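Local coordinates for extracellular solute-binding protein, family 1 (Bifidobacterium longum subsp. infantis, PDB 6FTH) that probably captures human milk oligosaccharides outside the cell and delivers them to an associated ABC transporter for uptake, at residues A[27-32]-A[59-64]; A[33-38]-A[65-70]; A[46-51]-A[403-408]; A[84-89]-A[339-344]. One frame throughout, in Å; residues are numbered along the deposited sequence.

Contact 1: residues A[27-32]-A[59-64]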
# COMPACT_ATOMS: atom_id res chain seq x y z
N LYS A 27 40.45 -2.85 0.93
CA LYS A 27 39.17 -2.35 0.44
C LYS A 27 38.32 -1.85 1.61
O LYS A 27 38.33 -2.44 2.69
CB LYS A 27 38.42 -3.45 -0.29
CG LYS A 27 39.01 -3.79 -1.64
CD LYS A 27 38.03 -4.56 -2.50
CE LYS A 27 38.63 -4.89 -3.85
NZ LYS A 27 37.56 -5.26 -4.83
N PRO A 28 37.58 -0.75 1.42
CA PRO A 28 36.75 -0.25 2.51
C PRO A 28 35.63 -1.23 2.82
O PRO A 28 35.04 -1.83 1.92
CB PRO A 28 36.20 1.08 1.97
CG PRO A 28 36.31 0.96 0.48
CD PRO A 28 37.51 0.12 0.23
N ILE A 29 35.34 -1.38 4.12
CA ILE A 29 34.28 -2.25 4.58
C ILE A 29 33.03 -1.41 4.84
O ILE A 29 33.10 -0.31 5.38
CB ILE A 29 34.69 -3.04 5.84
CG1 ILE A 29 35.91 -3.91 5.55
CG2 ILE A 29 33.54 -3.94 6.28
CD1 ILE A 29 36.47 -4.59 6.79
N VAL A 30 31.90 -1.93 4.39
CA VAL A 30 30.59 -1.30 4.57
C VAL A 30 29.68 -2.38 5.11
O VAL A 30 29.46 -3.39 4.44
CB VAL A 30 30.04 -0.75 3.25
CG1 VAL A 30 28.65 -0.12 3.47
CG2 VAL A 30 31.00 0.26 2.63
N SER A 31 29.15 -2.19 6.31
CA SER A 31 28.13 -3.09 6.83
C SER A 31 26.77 -2.66 6.29
O SER A 31 26.47 -1.47 6.22
CB SER A 31 28.11 -3.09 8.35
OG SER A 31 28.01 -1.78 8.89
N VAL A 32 25.98 -3.64 5.85
CA VAL A 32 24.69 -3.38 5.22
C VAL A 32 23.63 -4.26 5.87
O VAL A 32 23.62 -5.48 5.67
CB VAL A 32 24.74 -3.62 3.70
CG1 VAL A 32 23.40 -3.23 3.09
CG2 VAL A 32 25.85 -2.83 3.06
N LYS A 59 34.22 -4.09 0.48
CA LYS A 59 33.79 -5.33 1.10
C LYS A 59 32.45 -5.06 1.78
O LYS A 59 32.37 -4.18 2.64
CB LYS A 59 34.81 -5.82 2.12
CG LYS A 59 34.36 -7.03 2.91
CD LYS A 59 34.18 -8.25 2.03
CE LYS A 59 33.45 -9.36 2.75
NZ LYS A 59 33.66 -9.28 4.23
N ILE A 60 31.42 -5.81 1.40
CA ILE A 60 30.09 -5.69 1.99
C ILE A 60 29.92 -6.77 3.04
O ILE A 60 30.04 -7.97 2.75
CB ILE A 60 28.98 -5.76 0.93
CG1 ILE A 60 29.13 -4.60 -0.06
CG2 ILE A 60 27.62 -5.73 1.61
CD1 ILE A 60 28.19 -4.68 -1.25
N GLU A 61 29.61 -6.36 4.25
CA GLU A 61 29.23 -7.28 5.31
C GLU A 61 27.71 -7.24 5.43
O GLU A 61 27.15 -6.35 6.07
CB GLU A 61 29.92 -6.87 6.61
CG GLU A 61 31.43 -6.97 6.51
CD GLU A 61 32.14 -6.88 7.85
OE1 GLU A 61 31.51 -6.42 8.83
OE2 GLU A 61 33.32 -7.26 7.91
N TRP A 62 27.05 -8.22 4.81
CA TRP A 62 25.60 -8.26 4.79
C TRP A 62 25.08 -8.77 6.13
O TRP A 62 25.64 -9.71 6.72
CB TRP A 62 25.09 -9.19 3.68
CG TRP A 62 25.45 -8.83 2.26
CD1 TRP A 62 26.39 -9.44 1.48
CD2 TRP A 62 24.86 -7.81 1.43
NE1 TRP A 62 26.43 -8.87 0.24
CE2 TRP A 62 25.50 -7.87 0.18
CE3 TRP A 62 23.86 -6.86 1.63
CZ2 TRP A 62 25.18 -7.01 -0.86
CZ3 TRP A 62 23.55 -6.01 0.60
CH2 TRP A 62 24.21 -6.09 -0.64
N GLN A 63 24.01 -8.14 6.61
CA GLN A 63 23.26 -8.61 7.77
C GLN A 63 21.80 -8.63 7.35
O GLN A 63 21.26 -7.60 6.93
CB GLN A 63 23.45 -7.66 8.95
CG GLN A 63 22.71 -8.12 10.20
CD GLN A 63 22.74 -7.08 11.31
OE1 GLN A 63 23.53 -6.13 11.27
NE2 GLN A 63 21.88 -7.26 12.31
N GLU A 64 21.17 -9.79 7.42
CA GLU A 64 19.79 -9.95 6.99
C GLU A 64 18.88 -10.21 8.18
O GLU A 64 19.26 -10.93 9.12
CB GLU A 64 19.67 -11.10 6.01
CG GLU A 64 20.45 -10.87 4.74
CD GLU A 64 20.48 -12.11 3.87
OE1 GLU A 64 19.68 -12.20 2.92
OE2 GLU A 64 21.28 -13.02 4.17
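Lys59 starts the pairing with Pro28: its N donates to Pro28 O at 2.8 Å, and its own O then accepts from Val30 N at 2.9 Å. This is parallel sheet pairing between the two strands of a beta-alpha-beta unit, whose crossover helix is 47-56, and the short strand axes diverge by only 17°. The Lys59 side chain begins alongside Ile29, with its CB 4.1 Å from Ile29 CG1, before its chain bends away. Ile60 belongs to the opposite, buried face. Its CG2 is 3.7 Å from Val32 CG2, and both residues are covered by Leu356 of helix 350-360. Glu61 returns to the outer face and uses its backbone twice, donating from N to Val30 O and accepting Val32 N on O. Its carboxylate extends past Ile29, the CD standing 3.6 Å from Ile29 CG2, an aliphatic contact for a charged group. Trp62 turns inward again beside Val32. With Val32 CG1 anti to the backbone N (chi1 -176°), that methyl comes obliquely to the indole, 3.7 Å from Trp62 CZ3. Ile60 CG2 sits over the centre of one Trp62 face, 3.3 Å above the plane, and Ala49 of the crossover helix also touches the ring. Gln63 carries the register onward, its N donating to Val32 O at 2.8 Å with an angle of 160° at the hydrogen.

Contact 2: residues A[33-38]-A[65-70]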
# COMPACT_ATOMS: atom_id res chain seq x y z
N LEU A 33 22.73 -3.64 6.62
CA LEU A 33 21.56 -4.34 7.12
C LEU A 33 20.49 -4.33 6.04
O LEU A 33 20.17 -3.26 5.49
CB LEU A 33 21.02 -3.66 8.38
CG LEU A 33 19.64 -4.14 8.85
CD1 LEU A 33 19.69 -5.57 9.34
CD2 LEU A 33 19.11 -3.20 9.96
N VAL A 34 19.94 -5.50 5.73
CA VAL A 34 18.84 -5.61 4.77
C VAL A 34 17.69 -6.33 5.44
O VAL A 34 17.84 -7.49 5.85
CB VAL A 34 19.24 -6.35 3.49
CG1 VAL A 34 18.10 -6.28 2.46
CG2 VAL A 34 20.56 -5.83 2.92
N VAL A 35 16.56 -5.66 5.55
CA VAL A 35 15.32 -6.26 6.01
C VAL A 35 14.69 -6.91 4.79
O VAL A 35 14.47 -6.25 3.77
CB VAL A 35 14.39 -5.20 6.63
CG1 VAL A 35 13.12 -5.83 7.15
CG2 VAL A 35 15.11 -4.42 7.73
N LYS A 36 14.46 -8.22 4.88
CA LYS A 36 14.16 -9.06 3.72
C LYS A 36 12.67 -9.34 3.55
O LYS A 36 11.94 -9.62 4.51
CB LYS A 36 14.90 -10.39 3.84
CG LYS A 36 16.42 -10.30 3.81
CD LYS A 36 17.03 -9.92 2.43
CE LYS A 36 16.80 -10.97 1.36
NZ LYS A 36 17.23 -12.33 1.84
N ARG A 37 12.23 -9.32 2.30
CA ARG A 37 10.92 -9.84 1.95
C ARG A 37 10.87 -11.34 2.22
O ARG A 37 11.87 -12.04 2.06
CB ARG A 37 10.70 -9.64 0.46
CG ARG A 37 9.31 -9.93 -0.05
CD ARG A 37 9.37 -9.97 -1.55
NE ARG A 37 8.08 -10.12 -2.18
CZ ARG A 37 7.45 -11.28 -2.37
NH1 ARG A 37 7.98 -12.42 -1.92
NH2 ARG A 37 6.28 -11.31 -2.99
N PRO A 38 9.72 -11.87 2.61
CA PRO A 38 9.58 -13.33 2.63
C PRO A 38 9.86 -13.92 1.25
O PRO A 38 9.73 -13.25 0.22
CB PRO A 38 8.12 -13.54 3.04
CG PRO A 38 7.76 -12.33 3.82
CD PRO A 38 8.53 -11.19 3.16
N VAL A 65 17.70 -9.62 8.14
CA VAL A 65 16.67 -9.83 9.16
C VAL A 65 15.31 -9.91 8.48
O VAL A 65 15.06 -9.26 7.46
CB VAL A 65 16.68 -8.71 10.21
CG1 VAL A 65 18.06 -8.61 10.84
CG2 VAL A 65 16.29 -7.38 9.58
N SER A 66 14.42 -10.73 9.05
CA SER A 66 13.06 -10.79 8.54
C SER A 66 12.29 -9.54 8.91
O SER A 66 12.66 -8.78 9.82
CB SER A 66 12.32 -12.01 9.10
OG SER A 66 12.05 -11.81 10.48
N GLU A 67 11.18 -9.31 8.20
CA GLU A 67 10.32 -8.18 8.51
C GLU A 67 9.72 -8.33 9.90
O GLU A 67 9.66 -7.35 10.66
CB GLU A 67 9.25 -8.05 7.43
CG GLU A 67 9.82 -7.51 6.11
CD GLU A 67 8.85 -7.50 4.95
OE1 GLU A 67 7.84 -8.24 4.94
OE2 GLU A 67 9.14 -6.73 4.02
N ASP A 68 9.32 -9.54 10.28
CA ASP A 68 8.72 -9.75 11.59
C ASP A 68 9.74 -9.53 12.70
O ASP A 68 9.42 -8.94 13.74
CB ASP A 68 8.13 -11.16 11.70
CG ASP A 68 6.81 -11.31 10.96
OD1 ASP A 68 6.14 -10.29 10.73
OD2 ASP A 68 6.47 -12.45 10.59
N ALA A 69 10.98 -9.98 12.50
CA ALA A 69 12.01 -9.73 13.49
C ALA A 69 12.35 -8.25 13.58
O ALA A 69 12.51 -7.70 14.68
CB ALA A 69 13.26 -10.56 13.17
N TRP A 70 12.45 -7.57 12.43
CA TRP A 70 12.80 -6.16 12.45
C TRP A 70 11.74 -5.33 13.18
O TRP A 70 12.07 -4.39 13.91
CB TRP A 70 13.02 -5.67 11.02
CG TRP A 70 13.36 -4.22 10.96
CD1 TRP A 70 12.63 -3.25 10.37
CD2 TRP A 70 14.50 -3.58 11.54
NE1 TRP A 70 13.24 -2.04 10.54
CE2 TRP A 70 14.40 -2.21 11.25
CE3 TRP A 70 15.60 -4.03 12.26
CZ2 TRP A 70 15.35 -1.28 11.66
CZ3 TRP A 70 16.54 -3.12 12.67
CH2 TRP A 70 16.41 -1.76 12.37
O HOH W 1 10.59 -11.37 6.03
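Val65 O is gripped by two successive residues of 33-38: Lys36 N donates to it at 2.8 Å, approaching nearly in line with the C=O bond (170°), while the CA-H of Val35 leans on the same oxygen. One step back, Val65 N donates to Val34 O at 3.1 Å. Beyond these bonds the partners separate, and a water takes over as bridge, donating to Lys36 O at 2.7 Å and accepting from Glu67 N. Here the second strand of the beta-alpha-beta unit runs straight into helix 67-80, with Ser66 as N-cap, its OG accepting from Ala69 N. The first helical turn folds back over the first strand. Val35 CG2, anti to the carbonyl carbon, lies over one face of Trp70, 3.8 Å from the centroid of the five-membered ring and 14° off its normal; the two side chains cross at about a right angle. The same methyl meets Val65 CG2 at 3.7 Å. Leu33 spans both neighbours, its CD1 against Val65 CG1 and its CD2 3.7 Å from Trp70 CZ3, an oblique approach. Glu67 crosses Pro38 at about a right angle, OE1 3.5 Å from Pro38 CD, and its OE2 is held by Arg408 NE in a salt bridge and by His89 NE2.

Contact 3: residues A[46-51]-A[403-408]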
# COMPACT_ATOMS: atom_id res chain seq x y z
N MET A 46 23.04 -14.43 -4.28
CA MET A 46 22.57 -13.77 -5.49
C MET A 46 23.74 -13.22 -6.30
O MET A 46 24.55 -12.46 -5.77
CB MET A 46 21.63 -12.63 -5.11
CG MET A 46 20.39 -13.10 -4.36
SD MET A 46 19.43 -11.70 -3.74
CE MET A 46 18.25 -12.52 -2.67
N GLN A 47 23.81 -13.60 -7.58
CA GLN A 47 24.90 -13.16 -8.44
C GLN A 47 24.99 -11.64 -8.50
O GLN A 47 26.09 -11.08 -8.41
CB GLN A 47 24.75 -13.76 -9.84
CG GLN A 47 25.88 -13.37 -10.78
CD GLN A 47 27.20 -13.95 -10.34
OE1 GLN A 47 27.32 -15.15 -10.14
NE2 GLN A 47 28.20 -13.10 -10.16
N TRP A 48 23.86 -10.96 -8.68
CA TRP A 48 23.92 -9.50 -8.80
C TRP A 48 24.55 -8.88 -7.57
O TRP A 48 25.21 -7.84 -7.68
CB TRP A 48 22.52 -8.91 -9.06
CG TRP A 48 21.53 -9.07 -7.94
CD1 TRP A 48 20.56 -10.01 -7.85
CD2 TRP A 48 21.43 -8.28 -6.75
NE1 TRP A 48 19.86 -9.87 -6.69
CE2 TRP A 48 20.37 -8.81 -5.99
CE3 TRP A 48 22.12 -7.17 -6.26
CZ2 TRP A 48 19.99 -8.27 -4.75
CZ3 TRP A 48 21.75 -6.63 -5.03
CH2 TRP A 48 20.70 -7.20 -4.29
N ALA A 49 24.37 -9.49 -6.39
CA ALA A 49 24.94 -8.92 -5.18
C ALA A 49 26.45 -9.10 -5.14
O ALA A 49 27.17 -8.26 -4.58
CB ALA A 49 24.29 -9.55 -3.94
N LYS A 50 26.95 -10.21 -5.70
CA LYS A 50 28.38 -10.39 -5.86
C LYS A 50 28.95 -9.40 -6.86
O LYS A 50 30.00 -8.78 -6.62
CB LYS A 50 28.67 -11.83 -6.29
CG LYS A 50 28.47 -12.86 -5.20
CD LYS A 50 29.20 -14.17 -5.53
CE LYS A 50 29.09 -15.19 -4.40
NZ LYS A 50 29.35 -14.63 -3.04
N ASP A 51 28.25 -9.22 -7.99
CA ASP A 51 28.63 -8.20 -8.97
C ASP A 51 28.66 -6.82 -8.33
O ASP A 51 29.58 -6.03 -8.57
CB ASP A 51 27.64 -8.19 -10.14
CG ASP A 51 27.69 -9.45 -10.99
OD1 ASP A 51 28.59 -10.28 -10.78
OD2 ASP A 51 26.81 -9.59 -11.87
N PRO A 403 15.76 -14.88 -6.24
CA PRO A 403 17.14 -14.37 -6.31
C PRO A 403 17.21 -12.86 -6.44
O PRO A 403 18.08 -12.32 -7.14
CB PRO A 403 17.69 -15.05 -7.56
CG PRO A 403 16.48 -15.05 -8.48
CD PRO A 403 15.30 -15.37 -7.56
N GLY A 404 16.36 -12.18 -5.70
CA GLY A 404 16.41 -10.74 -5.60
C GLY A 404 15.63 -10.28 -4.39
O GLY A 404 15.18 -11.07 -3.57
N LEU A 405 15.48 -8.97 -4.30
CA LEU A 405 14.73 -8.37 -3.21
C LEU A 405 13.28 -8.08 -3.57
O LEU A 405 12.47 -7.82 -2.67
CB LEU A 405 15.41 -7.06 -2.79
CG LEU A 405 16.91 -7.18 -2.44
CD1 LEU A 405 17.50 -5.88 -1.99
CD2 LEU A 405 17.14 -8.24 -1.37
N ALA A 406 12.94 -8.14 -4.85
CA ALA A 406 11.56 -7.97 -5.37
C ALA A 406 11.04 -6.58 -4.97
O ALA A 406 11.81 -5.60 -5.01
CB ALA A 406 10.69 -9.14 -4.98
N ASP A 407 9.77 -6.48 -4.57
CA ASP A 407 9.17 -5.19 -4.29
C ASP A 407 9.77 -4.51 -3.07
O ASP A 407 9.54 -3.31 -2.88
CB ASP A 407 7.65 -5.34 -4.14
CG ASP A 407 7.28 -6.25 -3.00
OD1 ASP A 407 7.64 -7.45 -3.06
OD2 ASP A 407 6.72 -5.75 -2.02
N ARG A 408 10.54 -5.22 -2.26
CA ARG A 408 11.22 -4.62 -1.12
C ARG A 408 12.55 -3.94 -1.49
O ARG A 408 13.26 -3.46 -0.61
CB ARG A 408 11.47 -5.68 -0.05
CG ARG A 408 10.37 -5.83 0.99
CD ARG A 408 9.02 -6.23 0.42
NE ARG A 408 8.21 -6.84 1.49
CZ ARG A 408 7.03 -7.44 1.32
NH1 ARG A 408 6.46 -7.49 0.13
NH2 ARG A 408 6.42 -8.00 2.36
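Trp48 makes the polar link to Pro403: its NE1 donates to Pro403 O at 3.1 Å, with the oxygen lying in the indole plane. The bond is bent, 136° at the hydrogen and 132° at the acceptor carbonyl, and the N-H meets the carbonyl well off its axis and tilted from its plane. The torsion chi1 of 66° sets Trp48 CG between the backbone N and the carbonyl carbon.

Van der Waals contacts lie beside that bond. Trp48 and Met46 both rest against the Gly404 backbone: Gly404 CA is 3.7 Å from Trp48 NE1 at the ring edge. The extended Met46 side chain runs in beside it, with SD 3.7 Å from Gly404 N and CE 3.5 Å from Gly404 O. Leu405 crosses Trp48 at about a right angle, its CG 4.0 Å from Trp48 CZ2, while Ala49 CB lies above one face of the ring, offset to the rim.

Charge pairing belongs to the far end of the loop, which a salt bridge from Asp407 OD1 to Arg37 NE ties to the residue just after strand 29-36.

Met46 is the N-cap residue of helix 47-56, and the contact joins the N-terminal end of this beta-alpha-beta crossover helix to a buried loop that follows helix 390-398.

Contact 4: residues A[84-89]-A[339-344]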
# COMPACT_ATOMS: atom_id res chain seq x y z
N ALA A 84 23.77 -0.19 11.37
CA ALA A 84 24.74 -0.54 10.34
C ALA A 84 25.10 0.70 9.53
O ALA A 84 24.39 1.71 9.54
CB ALA A 84 24.15 -1.59 9.41
N ASP A 85 26.24 0.63 8.83
CA ASP A 85 26.64 1.74 7.98
C ASP A 85 25.51 2.10 7.01
O ASP A 85 25.17 3.28 6.84
CB ASP A 85 27.89 1.38 7.19
CG ASP A 85 29.10 1.12 8.07
OD1 ASP A 85 29.14 1.62 9.23
OD2 ASP A 85 30.01 0.42 7.59
N VAL A 86 24.95 1.09 6.37
CA VAL A 86 23.85 1.23 5.43
C VAL A 86 22.74 0.29 5.87
O VAL A 86 23.00 -0.86 6.21
CB VAL A 86 24.30 0.86 4.01
CG1 VAL A 86 23.10 0.79 3.07
CG2 VAL A 86 25.33 1.86 3.49
N SER A 87 21.50 0.78 5.86
CA SER A 87 20.35 -0.06 6.14
C SER A 87 19.32 0.09 5.02
O SER A 87 18.99 1.21 4.62
CB SER A 87 19.74 0.29 7.49
OG SER A 87 20.74 0.31 8.50
N LEU A 88 18.80 -1.04 4.56
CA LEU A 88 17.83 -1.11 3.47
C LEU A 88 16.50 -1.65 3.99
O LEU A 88 16.47 -2.72 4.63
CB LEU A 88 18.34 -2.03 2.36
CG LEU A 88 19.75 -1.78 1.81
CD1 LEU A 88 19.99 -2.74 0.64
CD2 LEU A 88 20.02 -0.30 1.40
N HIS A 89 15.40 -0.94 3.70
CA HIS A 89 14.05 -1.39 4.09
C HIS A 89 13.91 -1.41 5.62
O HIS A 89 13.18 -2.23 6.19
CB HIS A 89 13.70 -2.75 3.44
CG HIS A 89 12.30 -3.25 3.72
ND1 HIS A 89 11.22 -2.42 3.93
CD2 HIS A 89 11.82 -4.52 3.80
CE1 HIS A 89 10.14 -3.15 4.15
NE2 HIS A 89 10.47 -4.42 4.07
N ASP A 339 11.41 3.85 2.72
CA ASP A 339 12.32 3.35 3.74
C ASP A 339 13.49 2.57 3.16
O ASP A 339 13.93 1.58 3.73
CB ASP A 339 11.57 2.46 4.73
CG ASP A 339 11.09 1.16 4.11
OD1 ASP A 339 10.72 1.14 2.91
OD2 ASP A 339 11.06 0.14 4.81
N ARG A 340 14.05 2.99 2.04
CA ARG A 340 14.85 2.07 1.24
C ARG A 340 16.36 2.29 1.26
O ARG A 340 17.10 1.47 0.70
CB ARG A 340 14.26 1.97 -0.17
CG ARG A 340 12.82 1.46 -0.13
CD ARG A 340 12.78 0.01 0.32
NE ARG A 340 11.46 -0.50 0.67
CZ ARG A 340 10.65 -1.15 -0.16
NH1 ARG A 340 10.97 -1.32 -1.45
NH2 ARG A 340 9.49 -1.61 0.30
N PHE A 341 16.86 3.34 1.90
CA PHE A 341 18.31 3.47 2.09
C PHE A 341 18.59 4.54 3.12
O PHE A 341 18.19 5.70 2.94
CB PHE A 341 18.99 3.86 0.77
CG PHE A 341 20.51 3.90 0.85
CD1 PHE A 341 21.18 4.97 1.42
CD2 PHE A 341 21.26 2.85 0.33
CE1 PHE A 341 22.57 5.00 1.49
CE2 PHE A 341 22.65 2.87 0.40
CZ PHE A 341 23.30 3.94 1.00
N SER A 342 19.30 4.19 4.19
CA SER A 342 19.77 5.19 5.14
C SER A 342 21.21 4.89 5.51
O SER A 342 21.60 3.73 5.60
CB SER A 342 18.91 5.23 6.42
OG SER A 342 17.58 5.70 6.18
N LEU A 343 21.99 5.95 5.69
CA LEU A 343 23.43 5.88 5.95
C LEU A 343 23.68 6.37 7.37
O LEU A 343 23.23 7.46 7.74
CB LEU A 343 24.18 6.79 4.97
CG LEU A 343 25.70 6.95 5.09
CD1 LEU A 343 26.42 5.61 5.00
CD2 LEU A 343 26.21 7.89 4.01
N SER A 344 24.43 5.60 8.15
CA SER A 344 24.78 6.03 9.49
C SER A 344 25.66 7.27 9.42
O SER A 344 26.60 7.35 8.62
CB SER A 344 25.56 4.93 10.21
OG SER A 344 26.14 5.44 11.39
O HOH W 2 22.06 2.67 8.38
O HOH W 3 16.43 1.73 5.49
O HOH W 4 10.92 -1.15 7.21
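At the edge of the His89 imidazole sits the carboxylate of Asp339, ring and carboxylate planes standing 85° apart. His89 ND1 donates to Asp339 OD2 at 2.7 Å on the syn side of the carboxylate, with OD2 tilted 17° from the imidazole plane. The guanidinium of Arg340 draws up obliquely, NE 3.8 Å from His89 ND1, and that NE bonds Asp339 OD1 at 2.9 Å in a salt bridge, while Arg340 NH1 is hydrogen-bonded to Asp407 O and Phe409 O. One carboxylate thus orders two neighbours, and a water joins its OD2 to His89 O.

The Phe341 ring is approached obliquely by two aliphatic groups from 84-89: Val86 CG1 lies 3.4 Å from Phe341 CE2, and Leu88 CD2 is 3.6 Å from Phe341 CD2. Ala357 of helix 350-360 also touches this ring.

The backbones of 86-88 and 341-343 pair antiparallel. Ser87 and Ser342 form a hydrogen-bonded pair with N-to-O bonds of 3.0 Å each way, both in the carbonyl planes, and Ser344 N reaches Asp85 O at 2.8 Å. A second water ties Ala84 O, Ser87 OG and Ser342 O together.

Arg340 and Phe341 both face Leu140 in a classic beta bulge. The antiparallel strand 339-343, set beside 86-88 at the edge of the 2-1-3-4 sheet, is consistent with a lobe of the type II (PBP2-like) solute-binding protein fold.

In the fold
From the N terminus, strand 29-36 pairs with strand 59-66 through contacts 1 and 2, which each close a loop of 26 residues, share one register and cross in sequence, their segments alternating around helix 47-56. Contact 2 passes on into helix 67-80, which leads to strand 86-88. Contact 4 then lies in series: it closes a loop of about 250 residues, bringing strand 339-343 back to the sheet already begun. Contact 3 closes one of about 350, crosses contacts 1 and 2 and encloses contact 4, tying the crossover helix to a loop beyond residue 400. Salt bridges also tie that loop to contact 2, and all four contacts lie on the same side of the chain's centre.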